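Local coordinates for protein Serpin48 (Tenebrio molitor, PDB 3OZQ) that specifically inhibits the serine protease SPE, acting as a serpin in the innate immunity of the mealworm beetle, at residues Asn172-Val177 and Val326-Ala331; Pro178-His183 and Met202-Gln207; Thr184-Phe189 and Gln198-Tyr203; Asn238-Leu243 and Ile351-Phe356. All blocks are in the same frame, centred on the assembly; numbering follows the deposited sequence.

Interaction 1: residues Asn172-Val177 and Val326-Ala331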
loop_
_atom_site.group_PDB
_atom_site.type_symbol
_atom_site.label_atom_id
_atom_site.label_comp_id
_atom_site.label_asym_id
_atom_site.label_seq_id
_atom_site.Cartn_x
_atom_site.Cartn_y
_atom_site.Cartn_z
ATOM N N ASN A 172 -1.487 6.796 -9.433
ATOM C CA ASN A 172 -1.828 7.109 -10.811
ATOM C C ASN A 172 -0.599 7.024 -11.710
ATOM O O ASN A 172 0.384 7.740 -11.494
ATOM C CB ASN A 172 -2.452 8.498 -10.892
ATOM C CG ASN A 172 -2.641 8.964 -12.319
ATOM O OD1 ASN A 172 -3.694 8.739 -12.927
ATOM N ND2 ASN A 172 -1.617 9.609 -12.870
ATOM N N ALA A 173 -0.648 6.134 -12.705
ATOM C CA ALA A 173 0.477 5.927 -13.612
ATOM C C ALA A 173 0.027 5.520 -15.005
ATOM O O ALA A 173 -1.107 5.074 -15.207
ATOM C CB ALA A 173 1.458 4.892 -13.055
ATOM N N LYS A 174 0.928 5.691 -15.965
ATOM C CA LYS A 174 0.674 5.315 -17.351
ATOM C C LYS A 174 1.591 4.172 -17.755
ATOM O O LYS A 174 2.787 4.196 -17.460
ATOM C CB LYS A 174 0.936 6.497 -18.282
ATOM C CG LYS A 174 0.095 7.728 -18.025
ATOM C CD LYS A 174 -1.381 7.495 -18.296
ATOM C CE LYS A 174 -2.150 8.799 -18.122
ATOM N NZ LYS A 174 -3.611 8.661 -18.413
ATOM N N TRP A 175 1.036 3.172 -18.440
ATOM C CA TRP A 175 1.856 2.118 -19.017
ATOM C C TRP A 175 2.871 2.742 -19.976
ATOM O O TRP A 175 2.532 3.634 -20.742
ATOM C CB TRP A 175 0.990 1.122 -19.802
ATOM C CG TRP A 175 0.018 0.309 -18.975
ATOM C CD1 TRP A 175 -1.333 0.196 -19.170
ATOM C CD2 TRP A 175 0.333 -0.532 -17.857
ATOM N NE1 TRP A 175 -1.878 -0.656 -18.234
ATOM C CE2 TRP A 175 -0.875 -1.114 -17.416
ATOM C CE3 TRP A 175 1.520 -0.850 -17.183
ATOM C CZ2 TRP A 175 -0.929 -1.990 -16.323
ATOM C CZ3 TRP A 175 1.461 -1.722 -16.090
ATOM C CH2 TRP A 175 0.249 -2.283 -15.681
ATOM N N LEU A 176 4.110 2.278 -19.927
ATOM C CA LEU A 176 5.098 2.662 -20.931
ATOM C C LEU A 176 4.648 2.159 -22.306
ATOM O O LEU A 176 4.826 2.830 -23.323
ATOM C CB LEU A 176 6.462 2.075 -20.580
ATOM C CG LEU A 176 7.606 2.329 -21.565
ATOM C CD1 LEU A 176 7.809 3.819 -21.774
ATOM C CD2 LEU A 176 8.882 1.667 -21.065
ATOM N N VAL A 177 4.057 0.969 -22.313
ATOM C CA VAL A 177 3.461 0.400 -23.511
ATOM C C VAL A 177 2.046 -0.003 -23.162
ATOM O O VAL A 177 1.820 -1.059 -22.569
ATOM C CB VAL A 177 4.223 -0.848 -23.986
ATOM C CG1 VAL A 177 3.677 -1.328 -25.322
ATOM C CG2 VAL A 177 5.722 -0.562 -24.072
ATOM N N VAL A 326 -3.047 2.757 -14.569
ATOM C CA VAL A 326 -3.803 2.632 -13.335
ATOM C C VAL A 326 -4.407 3.989 -12.984
ATOM O O VAL A 326 -3.707 5.004 -12.962
ATOM C CB VAL A 326 -2.934 2.100 -12.177
ATOM C CG1 VAL A 326 -2.181 0.860 -12.609
ATOM C CG2 VAL A 326 -1.965 3.155 -11.718
ATOM N N GLU A 327 -5.713 3.998 -12.735
ATOM C CA GLU A 327 -6.443 5.240 -12.505
ATOM C C GLU A 327 -6.196 6.195 -13.674
ATOM O O GLU A 327 -6.030 7.401 -13.488
ATOM C CB GLU A 327 -6.021 5.864 -11.168
ATOM C CG GLU A 327 -6.756 7.132 -10.760
ATOM C CD GLU A 327 -8.236 6.903 -10.486
ATOM O OE1 GLU A 327 -8.685 5.732 -10.499
ATOM O OE2 GLU A 327 -8.956 7.901 -10.262
ATOM N N ALA A 328 -6.160 5.635 -14.884
ATOM C CA ALA A 328 -5.964 6.416 -16.099
ATOM C C ALA A 328 -7.249 6.486 -16.922
ATOM O O ALA A 328 -7.885 5.463 -17.182
ATOM C CB ALA A 328 -4.838 5.823 -16.937
ATOM N N ALA A 329 -7.625 7.695 -17.326
ATOM C CA ALA A 329 -8.781 7.887 -18.198
ATOM C C ALA A 329 -8.484 7.355 -19.595
ATOM O O ALA A 329 -7.346 7.431 -20.065
ATOM C CB ALA A 329 -9.160 9.363 -18.264
ATOM N N ALA A 330 -9.505 6.817 -20.254
ATOM C CA ALA A 330 -9.360 6.313 -21.617
ATOM C C ALA A 330 -8.862 7.408 -22.565
ATOM O O ALA A 330 -9.496 8.455 -22.702
ATOM C CB ALA A 330 -10.681 5.739 -22.111
ATOM N N ALA A 331 -7.726 7.165 -23.214
ATOM C CA ALA A 331 -7.134 8.152 -24.116
ATOM C C ALA A 331 -7.471 7.854 -25.574
ATOM O O ALA A 331 -8.640 7.810 -25.950
ATOM C CB ALA A 331 -5.620 8.222 -23.921
#
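Ala-173 and Val-326 form an antiparallel hydrogen-bonded pair at the end of serpin sheet A, where the proximal hinge of the reactive-centre loop begins, as placed in this family. Val-326, in the short strand 325-326, pairs with strand 163-174, while Glu-327 bonds by backbone to Asp-320 of strand 310-321. The hinge thus starts between two strand ends, consistent with partial insertion.

Two backbone bonds define the bridge: Ala-173 N to Val-326 O at 3.3 Å, and Val-326 N to Ala-173 O at 3.1 Å, both 161° at the hydrogen. A CA-H...O contact from Asn-172 CA to Val-326 O, 3.5 Å, adds to them. The pairing ends there: Glu-327 has positive backbone angles, and the alanines after it form no strand.

On one face of the sheet Ala-173 CB meets Val-326 CG2 at 4.1 Å, and both side chains touch Phe-226. For Lys-174, the bend at chi2 (-66°) sets CD 4.1 Å from Ala-328 CB, and the extended remainder leaves NZ 3.4 Å from that methyl, Ala-328 CB.

Interaction 2: residues Pro178-His183 and Met202-Gln207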
loop_
_atom_site.group_PDB
_atom_site.type_symbol
_atom_site.label_atom_id
_atom_site.label_comp_id
_atom_site.label_asym_id
_atom_site.label_seq_id
_atom_site.Cartn_x
_atom_site.Cartn_y
_atom_site.Cartn_z
ATOM N N PRO A 178 1.081 0.850 -23.507
ATOM C CA PRO A 178 -0.324 0.600 -23.191
ATOM C C PRO A 178 -0.898 -0.592 -23.960
ATOM O O PRO A 178 -0.339 -1.001 -24.981
ATOM C CB PRO A 178 -1.013 1.899 -23.619
ATOM C CG PRO A 178 -0.090 2.507 -24.636
ATOM C CD PRO A 178 1.285 2.146 -24.176
ATOM N N PHE A 179 -1.989 -1.154 -23.448
ATOM C CA PHE A 179 -2.732 -2.196 -24.152
ATOM C C PHE A 179 -3.693 -1.543 -25.140
ATOM O O PHE A 179 -4.345 -0.544 -24.808
ATOM C CB PHE A 179 -3.547 -3.049 -23.166
ATOM C CG PHE A 179 -2.713 -3.732 -22.123
ATOM C CD1 PHE A 179 -2.341 -5.059 -22.278
ATOM C CD2 PHE A 179 -2.291 -3.041 -20.985
ATOM C CE1 PHE A 179 -1.565 -5.689 -21.326
ATOM C CE2 PHE A 179 -1.508 -3.663 -20.033
ATOM C CZ PHE A 179 -1.150 -4.989 -20.192
ATOM N N PRO A 180 -3.782 -2.107 -26.361
ATOM C CA PRO A 180 -4.764 -1.699 -27.376
ATOM C C PRO A 180 -6.161 -2.187 -27.017
ATOM O O PRO A 180 -6.401 -3.388 -26.992
ATOM C CB PRO A 180 -4.268 -2.400 -28.647
ATOM C CG PRO A 180 -3.488 -3.586 -28.153
ATOM C CD PRO A 180 -2.861 -3.150 -26.850
ATOM N N PRO A 181 -7.081 -1.257 -26.740
ATOM C CA PRO A 181 -8.440 -1.565 -26.267
ATOM C C PRO A 181 -9.307 -2.309 -27.286
ATOM O O PRO A 181 -10.308 -2.927 -26.925
ATOM C CB PRO A 181 -9.037 -0.184 -25.977
ATOM C CG PRO A 181 -8.188 0.781 -26.746
ATOM C CD PRO A 181 -6.817 0.191 -26.780
ATOM N N PHE A 182 -8.933 -2.240 -28.552
ATOM C CA PHE A 182 -9.673 -2.955 -29.585
ATOM C C PHE A 182 -9.577 -4.451 -29.319
ATOM O O PHE A 182 -10.530 -5.202 -29.546
ATOM C CB PHE A 182 -9.135 -2.621 -30.980
ATOM C CG PHE A 182 -7.890 -1.769 -30.973
ATOM C CD1 PHE A 182 -7.766 -0.679 -30.109
ATOM C CD2 PHE A 182 -6.842 -2.055 -31.834
ATOM C CE1 PHE A 182 -6.622 0.097 -30.105
ATOM C CE2 PHE A 182 -5.697 -1.280 -31.838
ATOM C CZ PHE A 182 -5.586 -0.202 -30.970
ATOM N N HIS A 183 -8.423 -4.874 -28.812
ATOM C CA HIS A 183 -8.158 -6.290 -28.598
ATOM C C HIS A 183 -8.612 -6.788 -27.226
ATOM O O HIS A 183 -8.437 -7.954 -26.880
ATOM C CB HIS A 183 -6.682 -6.590 -28.849
ATOM C CG HIS A 183 -6.260 -6.330 -30.262
ATOM N ND1 HIS A 183 -4.976 -5.966 -30.603
ATOM C CD2 HIS A 183 -6.958 -6.378 -31.421
ATOM C CE1 HIS A 183 -4.900 -5.803 -31.912
ATOM N NE2 HIS A 183 -6.091 -6.045 -32.431
ATOM N N MET A 202 -7.145 -7.878 -21.403
ATOM C CA MET A 202 -6.383 -7.037 -22.315
ATOM C C MET A 202 -5.198 -7.817 -22.866
ATOM O O MET A 202 -4.664 -8.687 -22.186
ATOM C CB MET A 202 -5.859 -5.791 -21.586
ATOM C CG MET A 202 -6.842 -5.125 -20.645
ATOM S SD MET A 202 -6.107 -3.659 -19.862
ATOM C CE MET A 202 -4.812 -4.431 -18.897
ATOM N N TYR A 203 -4.770 -7.485 -24.081
ATOM C CA TYR A 203 -3.742 -8.264 -24.762
ATOM C C TYR A 203 -2.629 -7.407 -25.352
ATOM O O TYR A 203 -2.884 -6.435 -26.055
ATOM C CB TYR A 203 -4.377 -9.163 -25.850
ATOM C CG TYR A 203 -5.263 -10.242 -25.276
ATOM C CD1 TYR A 203 -4.768 -11.521 -25.041
ATOM C CD2 TYR A 203 -6.588 -9.978 -24.946
ATOM C CE1 TYR A 203 -5.564 -12.506 -24.505
ATOM C CE2 TYR A 203 -7.391 -10.956 -24.404
ATOM C CZ TYR A 203 -6.872 -12.217 -24.183
ATOM O OH TYR A 203 -7.664 -13.185 -23.623
ATOM N N LEU A 204 -1.388 -7.786 -25.065
ATOM C CA LEU A 204 -0.222 -7.116 -25.630
ATOM C C LEU A 204 0.787 -8.153 -26.090
ATOM O O LEU A 204 1.258 -8.960 -25.289
ATOM C CB LEU A 204 0.429 -6.201 -24.591
ATOM C CG LEU A 204 0.714 -4.745 -24.953
ATOM C CD1 LEU A 204 1.495 -4.052 -23.815
ATOM C CD2 LEU A 204 1.463 -4.646 -26.262
ATOM N N ASP A 205 1.129 -8.120 -27.377
ATOM C CA ASP A 205 1.992 -9.137 -27.976
ATOM C C ASP A 205 3.390 -8.658 -28.350
ATOM O O ASP A 205 3.625 -7.468 -28.567
ATOM C CB ASP A 205 1.340 -9.717 -29.234
ATOM C CG ASP A 205 -0.008 -10.340 -28.961
ATOM O OD1 ASP A 205 -0.193 -10.907 -27.861
ATOM O OD2 ASP A 205 -0.878 -10.258 -29.856
ATOM N N GLU A 206 4.306 -9.613 -28.440
ATOM C CA GLU A 206 5.651 -9.367 -28.946
ATOM C C GLU A 206 6.331 -8.145 -28.327
ATOM O O GLU A 206 6.970 -7.366 -29.033
ATOM C CB GLU A 206 5.618 -9.227 -30.473
ATOM C CG GLU A 206 5.109 -10.459 -31.204
ATOM C CD GLU A 206 4.368 -10.121 -32.506
ATOM O OE1 GLU A 206 3.224 -10.609 -32.683
ATOM O OE2 GLU A 206 4.922 -9.371 -33.346
ATOM N N GLN A 207 6.196 -7.983 -27.011
ATOM C CA GLN A 207 6.886 -6.914 -26.300
ATOM C C GLN A 207 8.034 -7.502 -25.498
ATOM O O GLN A 207 7.976 -8.659 -25.081
ATOM C CB GLN A 207 5.929 -6.188 -25.351
ATOM C CG GLN A 207 4.694 -5.596 -26.011
ATOM C CD GLN A 207 5.007 -4.374 -26.851
ATOM O OE1 GLN A 207 4.219 -3.983 -27.712
ATOM N NE2 GLN A 207 6.157 -3.758 -26.599
HETATM O O HOH W 1 -3.443 -7.203 -28.961
#
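Phe-179 lies between two side chains of one strand, 196-205: Met-202 and Leu-204, each of which crosses it at about a right angle. Over one face comes the methyl of Met-202: CE stands 3.7 Å from the ring centroid and 17° off the normal, a CH-pi contact placed toward the CD2-CE2 side. The extended chi2 (-179°) carries SD outward, and the bend at chi3 (-65°) then brings CE over the ring. SD itself is oblique to the ring, 4.4 Å from its centroid, making this a Met-aromatic contact. On the opposite face Leu-204 contributes CD1 above the rim, while its CB approaches Phe-179 CD1 to 3.8 Å.

Tyr-203, between those two residues, meets the loop differently. Its backbone O is 3.4 Å from Pro-180 CD, and its ring receives His-183 O obliquely, 3.4 Å from CD2. A water donates to Tyr-203 O and lies 2.6 Å from His-183 ND1, so the polar link here is indirect. The loop is folded on itself by the bond from His-183 N to Pro-180 O.

Phe-179 also meets Trp-175 edge-to-face, at the start of the loop that leaves strand 163-174. On strand 260-278 of serpin sheet C, Val-266 touches both Phe-179 and Leu-204, and Met-202 and Leu-204 bond by backbone to Leu-268 and Val-266.

Interaction 3: residues Thr184-Phe189 and Gln198-Tyr203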
loop_
_atom_site.group_PDB
_atom_site.type_symbol
_atom_site.label_atom_id
_atom_site.label_comp_id
_atom_site.label_asym_id
_atom_site.label_seq_id
_atom_site.Cartn_x
_atom_site.Cartn_y
_atom_site.Cartn_z
ATOM N N THR A 184 -9.221 -5.903 -26.455
ATOM C CA THR A 184 -9.775 -6.289 -25.174
ATOM C C THR A 184 -11.080 -7.073 -25.333
ATOM O O THR A 184 -12.013 -6.624 -26.009
ATOM C CB THR A 184 -10.003 -5.053 -24.289
ATOM O OG1 THR A 184 -8.730 -4.477 -23.966
ATOM C CG2 THR A 184 -10.740 -5.434 -23.043
ATOM N N ARG A 185 -11.143 -8.243 -24.703
ATOM C CA ARG A 185 -12.296 -9.120 -24.842
ATOM C C ARG A 185 -12.534 -9.951 -23.590
ATOM O O ARG A 185 -11.648 -10.076 -22.738
ATOM C CB ARG A 185 -12.109 -10.046 -26.047
ATOM C CG ARG A 185 -10.792 -10.794 -26.036
ATOM C CD ARG A 185 -10.688 -11.806 -27.184
ATOM N NE ARG A 185 -10.240 -13.098 -26.670
ATOM C CZ ARG A 185 -8.994 -13.553 -26.750
ATOM N NH1 ARG A 185 -8.057 -12.841 -27.366
ATOM N NH2 ARG A 185 -8.687 -14.737 -26.235
ATOM N N LYS A 186 -13.740 -10.503 -23.484
ATOM C CA LYS A 186 -14.106 -11.422 -22.413
ATOM C C LYS A 186 -13.350 -12.729 -22.601
ATOM O O LYS A 186 -13.395 -13.304 -23.680
ATOM C CB LYS A 186 -15.608 -11.726 -22.480
ATOM C CG LYS A 186 -16.510 -10.556 -22.211
ATOM C CD LYS A 186 -16.429 -10.153 -20.746
ATOM C CE LYS A 186 -17.591 -9.275 -20.326
ATOM N NZ LYS A 186 -17.409 -8.836 -18.906
ATOM N N SER A 187 -12.675 -13.212 -21.560
ATOM C CA SER A 187 -11.952 -14.486 -21.654
ATOM C C SER A 187 -11.976 -15.262 -20.339
ATOM O O SER A 187 -12.252 -14.694 -19.278
ATOM C CB SER A 187 -10.499 -14.263 -22.078
ATOM O OG SER A 187 -10.408 -13.469 -23.245
ATOM N N ASP A 188 -11.661 -16.554 -20.410
ATOM C CA ASP A 188 -11.652 -17.403 -19.225
ATOM C C ASP A 188 -10.739 -16.842 -18.141
ATOM O O ASP A 188 -9.630 -16.399 -18.429
ATOM C CB ASP A 188 -11.167 -18.818 -19.565
ATOM C CG ASP A 188 -12.098 -19.552 -20.516
ATOM O OD1 ASP A 188 -13.322 -19.313 -20.469
ATOM O OD2 ASP A 188 -11.596 -20.373 -21.307
ATOM N N PHE A 189 -11.212 -16.884 -16.903
ATOM C CA PHE A 189 -10.371 -16.678 -15.737
ATOM C C PHE A 189 -10.719 -17.806 -14.784
ATOM O O PHE A 189 -11.870 -17.958 -14.380
ATOM C CB PHE A 189 -10.635 -15.309 -15.078
ATOM C CG PHE A 189 -9.720 -15.005 -13.909
ATOM C CD1 PHE A 189 -10.053 -15.397 -12.630
ATOM C CD2 PHE A 189 -8.515 -14.345 -14.101
ATOM C CE1 PHE A 189 -9.207 -15.126 -11.557
ATOM C CE2 PHE A 189 -7.665 -14.075 -13.035
ATOM C CZ PHE A 189 -8.008 -14.467 -11.764
ATOM N N GLN A 198 -15.925 -15.542 -17.355
ATOM C CA GLN A 198 -15.563 -14.697 -18.483
ATOM C C GLN A 198 -15.430 -13.253 -18.013
ATOM O O GLN A 198 -16.392 -12.654 -17.534
ATOM C CB GLN A 198 -16.622 -14.795 -19.574
ATOM C CG GLN A 198 -16.784 -16.192 -20.125
ATOM C CD GLN A 198 -15.894 -16.442 -21.313
ATOM O OE1 GLN A 198 -14.746 -16.841 -21.165
ATOM N NE2 GLN A 198 -16.428 -16.219 -22.516
ATOM N N VAL A 199 -14.234 -12.695 -18.137
ATOM C CA VAL A 199 -14.021 -11.320 -17.707
ATOM C C VAL A 199 -13.229 -10.571 -18.762
ATOM O O VAL A 199 -12.580 -11.177 -19.596
ATOM C CB VAL A 199 -13.287 -11.254 -16.353
ATOM C CG1 VAL A 199 -14.044 -12.048 -15.302
ATOM C CG2 VAL A 199 -11.860 -11.768 -16.493
ATOM N N ASP A 200 -13.293 -9.249 -18.712
ATOM C CA ASP A 200 -12.581 -8.402 -19.654
ATOM C C ASP A 200 -11.078 -8.604 -19.509
ATOM O O ASP A 200 -10.529 -8.485 -18.409
ATOM C CB ASP A 200 -12.960 -6.947 -19.393
ATOM C CG ASP A 200 -14.454 -6.707 -19.539
ATOM O OD1 ASP A 200 -15.014 -7.144 -20.567
ATOM O OD2 ASP A 200 -15.073 -6.112 -18.624
ATOM N N THR A 201 -10.422 -8.917 -20.622
ATOM C CA THR A 201 -9.007 -9.221 -20.618
ATOM C C THR A 201 -8.309 -8.434 -21.726
ATOM O O THR A 201 -8.825 -8.317 -22.837
ATOM C CB THR A 201 -8.786 -10.743 -20.768
ATOM O OG1 THR A 201 -9.372 -11.418 -19.643
ATOM C CG2 THR A 201 -7.306 -11.081 -20.844
ATOM N N MET A 202 -7.145 -7.878 -21.403
ATOM C CA MET A 202 -6.383 -7.037 -22.315
ATOM C C MET A 202 -5.198 -7.817 -22.866
ATOM O O MET A 202 -4.664 -8.687 -22.186
ATOM C CB MET A 202 -5.859 -5.791 -21.586
ATOM C CG MET A 202 -6.842 -5.125 -20.645
ATOM S SD MET A 202 -6.107 -3.659 -19.862
ATOM C CE MET A 202 -4.812 -4.431 -18.897
ATOM N N TYR A 203 -4.770 -7.485 -24.081
ATOM C CA TYR A 203 -3.742 -8.264 -24.762
ATOM C C TYR A 203 -2.629 -7.407 -25.352
ATOM O O TYR A 203 -2.884 -6.435 -26.055
ATOM C CB TYR A 203 -4.377 -9.163 -25.850
ATOM C CG TYR A 203 -5.263 -10.242 -25.276
ATOM C CD1 TYR A 203 -4.768 -11.521 -25.041
ATOM C CD2 TYR A 203 -6.588 -9.978 -24.946
ATOM C CE1 TYR A 203 -5.564 -12.506 -24.505
ATOM C CE2 TYR A 203 -7.391 -10.956 -24.404
ATOM C CZ TYR A 203 -6.872 -12.217 -24.183
ATOM O OH TYR A 203 -7.664 -13.185 -23.623
HETATM O O HOH W 2 -15.394 -8.221 -16.781
HETATM O O HOH W 3 -8.544 -13.664 -18.221
#
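Arg-185 lays its guanidinium flat on the ring of Tyr-203, centres 4.2 Å apart and planes at 11°, a cation-pi stack. From CB, on the face shared with Thr-201, chi1 (52°) puts CG in the crowded position between backbone N and carbonyl carbon, 3.8 Å from Tyr-203 CE2. The chain then bends at chi3; NE is 4.0 Å and CZ 3.4 Å from Tyr-203 OH. At the tip NH1 lies over the ring, 3.5 Å from Tyr-203 CZ, whereas NH2 comes 3.2 Å from Tyr-203 OH at an angle too poor for a hydrogen bond. That hydroxyl instead bonds Ser-187 OG, 2.8 Å away at the ring's edge and in its plane.

Four backbone bonds, in the pairs Arg-185/Thr-201 and Ser-187/Val-199, hold the hairpin. On the other face Lys-186 NZ makes a weak salt bridge to Asp-200 OD1 (3.4 Å); a water accepts from NZ and Asp-200 N and donates weakly to OD2.

In serpin sheet C, Asp-200 pairs with Lys-270 of strand 260-278, and Phe-189 packs on Pro-269.

Interaction 4: residues Asn238-Leu243 and Ile351-Phe356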
loop_
_atom_site.group_PDB
_atom_site.type_symbol
_atom_site.label_atom_id
_atom_site.label_comp_id
_atom_site.label_asym_id
_atom_site.label_seq_id
_atom_site.Cartn_x
_atom_site.Cartn_y
_atom_site.Cartn_z
ATOM N N ASN A 238 2.636 -21.347 -11.720
ATOM C CA ASN A 238 2.560 -22.194 -12.910
ATOM C C ASN A 238 1.298 -23.045 -12.925
ATOM O O ASN A 238 0.761 -23.353 -13.984
ATOM C CB ASN A 238 3.816 -23.061 -13.056
ATOM C CG ASN A 238 4.990 -22.288 -13.634
ATOM O OD1 ASN A 238 4.811 -21.412 -14.487
ATOM N ND2 ASN A 238 6.201 -22.603 -13.171
ATOM N N GLN A 239 0.814 -23.408 -11.746
ATOM C CA GLN A 239 -0.423 -24.166 -11.642
ATOM C C GLN A 239 -1.633 -23.285 -11.305
ATOM O O GLN A 239 -1.521 -22.303 -10.567
ATOM C CB GLN A 239 -0.262 -25.301 -10.629
ATOM C CG GLN A 239 0.582 -26.460 -11.161
ATOM C CD GLN A 239 0.081 -26.961 -12.511
ATOM O OE1 GLN A 239 -1.128 -27.056 -12.743
ATOM N NE2 GLN A 239 1.010 -27.258 -13.414
ATOM N N ILE A 240 -2.786 -23.644 -11.859
ATOM C CA ILE A 240 -4.011 -22.868 -11.685
ATOM C C ILE A 240 -4.287 -22.487 -10.231
ATOM O O ILE A 240 -4.659 -21.348 -9.946
ATOM C CB ILE A 240 -5.242 -23.618 -12.250
ATOM C CG1 ILE A 240 -5.074 -23.895 -13.747
ATOM C CG2 ILE A 240 -6.524 -22.827 -11.998
ATOM C CD1 ILE A 240 -5.261 -22.674 -14.627
ATOM N N GLU A 241 -4.110 -23.438 -9.316
ATOM C CA GLU A 241 -4.496 -23.238 -7.921
ATOM C C GLU A 241 -3.292 -23.020 -7.016
ATOM O O GLU A 241 -3.362 -23.294 -5.818
ATOM C CB GLU A 241 -5.301 -24.438 -7.403
ATOM C CG GLU A 241 -6.605 -24.721 -8.142
ATOM C CD GLU A 241 -7.342 -25.934 -7.576
ATOM O OE1 GLU A 241 -6.675 -26.792 -6.951
ATOM O OE2 GLU A 241 -8.581 -26.026 -7.750
ATOM N N GLY A 242 -2.195 -22.523 -7.582
ATOM C CA GLY A 242 -0.943 -22.420 -6.852
ATOM C C GLY A 242 -0.729 -21.216 -5.943
ATOM O O GLY A 242 0.364 -21.037 -5.410
ATOM N N LEU A 243 -1.757 -20.393 -5.744
ATOM C CA LEU A 243 -1.595 -19.157 -4.967
ATOM C C LEU A 243 -1.241 -19.379 -3.493
ATOM O O LEU A 243 -0.271 -18.803 -2.987
ATOM C CB LEU A 243 -2.845 -18.285 -5.068
ATOM C CG LEU A 243 -2.845 -16.998 -4.243
ATOM C CD1 LEU A 243 -1.643 -16.119 -4.570
ATOM C CD2 LEU A 243 -4.135 -16.230 -4.470
ATOM N N ILE A 351 0.076 -15.491 -19.467
ATOM C CA ILE A 351 -1.374 -15.415 -19.504
ATOM C C ILE A 351 -1.902 -15.457 -18.088
ATOM O O ILE A 351 -1.861 -16.493 -17.415
ATOM C CB ILE A 351 -1.975 -16.567 -20.371
ATOM C CG1 ILE A 351 -1.410 -16.485 -21.793
ATOM C CG2 ILE A 351 -3.514 -16.534 -20.369
ATOM C CD1 ILE A 351 -1.491 -17.797 -22.566
ATOM N N VAL A 352 -2.370 -14.300 -17.626
ATOM C CA VAL A 352 -2.839 -14.152 -16.260
ATOM C C VAL A 352 -4.321 -14.513 -16.194
ATOM O O VAL A 352 -5.190 -13.654 -16.330
ATOM C CB VAL A 352 -2.592 -12.718 -15.745
ATOM C CG1 VAL A 352 -2.890 -12.631 -14.255
ATOM C CG2 VAL A 352 -1.145 -12.274 -16.042
ATOM N N ASP A 353 -4.599 -15.794 -15.974
ATOM C CA ASP A 353 -5.943 -16.337 -16.166
ATOM C C ASP A 353 -6.326 -17.219 -15.001
ATOM O O ASP A 353 -7.188 -18.089 -15.114
ATOM C CB ASP A 353 -6.029 -17.120 -17.485
ATOM C CG ASP A 353 -5.347 -18.481 -17.411
ATOM O OD1 ASP A 353 -4.522 -18.701 -16.499
ATOM O OD2 ASP A 353 -5.632 -19.337 -18.282
ATOM N N HIS A 354 -5.648 -16.984 -13.883
ATOM C CA HIS A 354 -5.949 -17.594 -12.596
ATOM C C HIS A 354 -5.353 -16.663 -11.527
ATOM O O HIS A 354 -4.645 -15.720 -11.874
ATOM C CB HIS A 354 -5.382 -19.019 -12.506
ATOM C CG HIS A 354 -3.912 -19.113 -12.783
ATOM N ND1 HIS A 354 -3.384 -19.007 -14.052
ATOM C CD2 HIS A 354 -2.864 -19.336 -11.958
ATOM C CE1 HIS A 354 -2.073 -19.146 -13.995
ATOM N NE2 HIS A 354 -1.731 -19.347 -12.736
ATOM N N PRO A 355 -5.656 -16.911 -10.246
ATOM C CA PRO A 355 -5.295 -15.988 -9.153
ATOM C C PRO A 355 -3.801 -15.679 -9.051
ATOM O O PRO A 355 -2.963 -16.561 -9.237
ATOM C CB PRO A 355 -5.779 -16.723 -7.909
ATOM C CG PRO A 355 -6.950 -17.505 -8.392
ATOM C CD PRO A 355 -6.549 -17.983 -9.769
ATOM N N PHE A 356 -3.483 -14.422 -8.760
ATOM C CA PHE A 356 -2.106 -13.948 -8.775
ATOM C C PHE A 356 -1.851 -12.881 -7.707
ATOM O O PHE A 356 -2.779 -12.243 -7.229
ATOM C CB PHE A 356 -1.770 -13.369 -10.140
ATOM C CG PHE A 356 -2.658 -12.231 -10.563
ATOM C CD1 PHE A 356 -2.247 -10.920 -10.413
ATOM C CD2 PHE A 356 -3.897 -12.471 -11.127
ATOM C CE1 PHE A 356 -3.058 -9.873 -10.815
ATOM C CE2 PHE A 356 -4.712 -11.424 -11.533
ATOM C CZ PHE A 356 -4.297 -10.128 -11.373
HETATM O O HOH W 4 -3.832 -19.582 -7.873
#
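The imidazole of His-354 is approached obliquely by two carbonyls of the facing turn, Ile-240 O at 3.4 Å and Gln-239 O at 3.5 Å, both measured to CD2. At the ring's edge, and in its plane, sits the carboxylate of Asp-353. His-354 ND1 donates to Asp-353 OD1 over 2.7 Å, 168° at the hydrogen and only 3° out of the ring plane, a His-carboxylate bond that fixes the ring's rotation. NE2 bonds Ser-237 O; with two acceptors served, a charged imidazole would be plausible.

In the serpin fold the segment 351-356 passes from sheet C (strand 348-351) to sheet B (strand 356-362). Its partner, 238-243, leads from strand 231-237 of sheet B into helix 243-248. A type I turn from Gln-239 to Gly-242, closed by Gly-242 N to Gln-239 O, puts Gly-242 at the N-cap of that helix.

Beside the imidazole, Ile-240 CG2 touches His-354 CB at 4.0 Å. Leu-243 CD2 reaches Pro-355 CB at 3.8 Å. A water donates to Ile-240 O (2.8 Å) and is held weakly by Leu-243 N and Pro-355 O.

All four contacts are only partly buried and lie away from the chain's centre, interaction 1 nearest at about 18 Å and interaction 2 farthest at about 27 Å, measured between centres. Interactions 2 and 3 share Met-202 and Tyr-203 of strand 196-205: one packs a loop apolarly on it, the other pairs a strand with it and adds charged side chains. Interactions 2 and 4 both lack direct hydrogen bonds between their segments and combine packing with one bridging water, whereas 1, with a single bridge, and 3 rest on backbone pairing. Interaction 1 touches interaction 2 where Val-177 O meets Leu-204 CD1 at 3.3 Å; Phe-189 CZ, 3.5 Å from His-354 C, connects interactions 3 and 4.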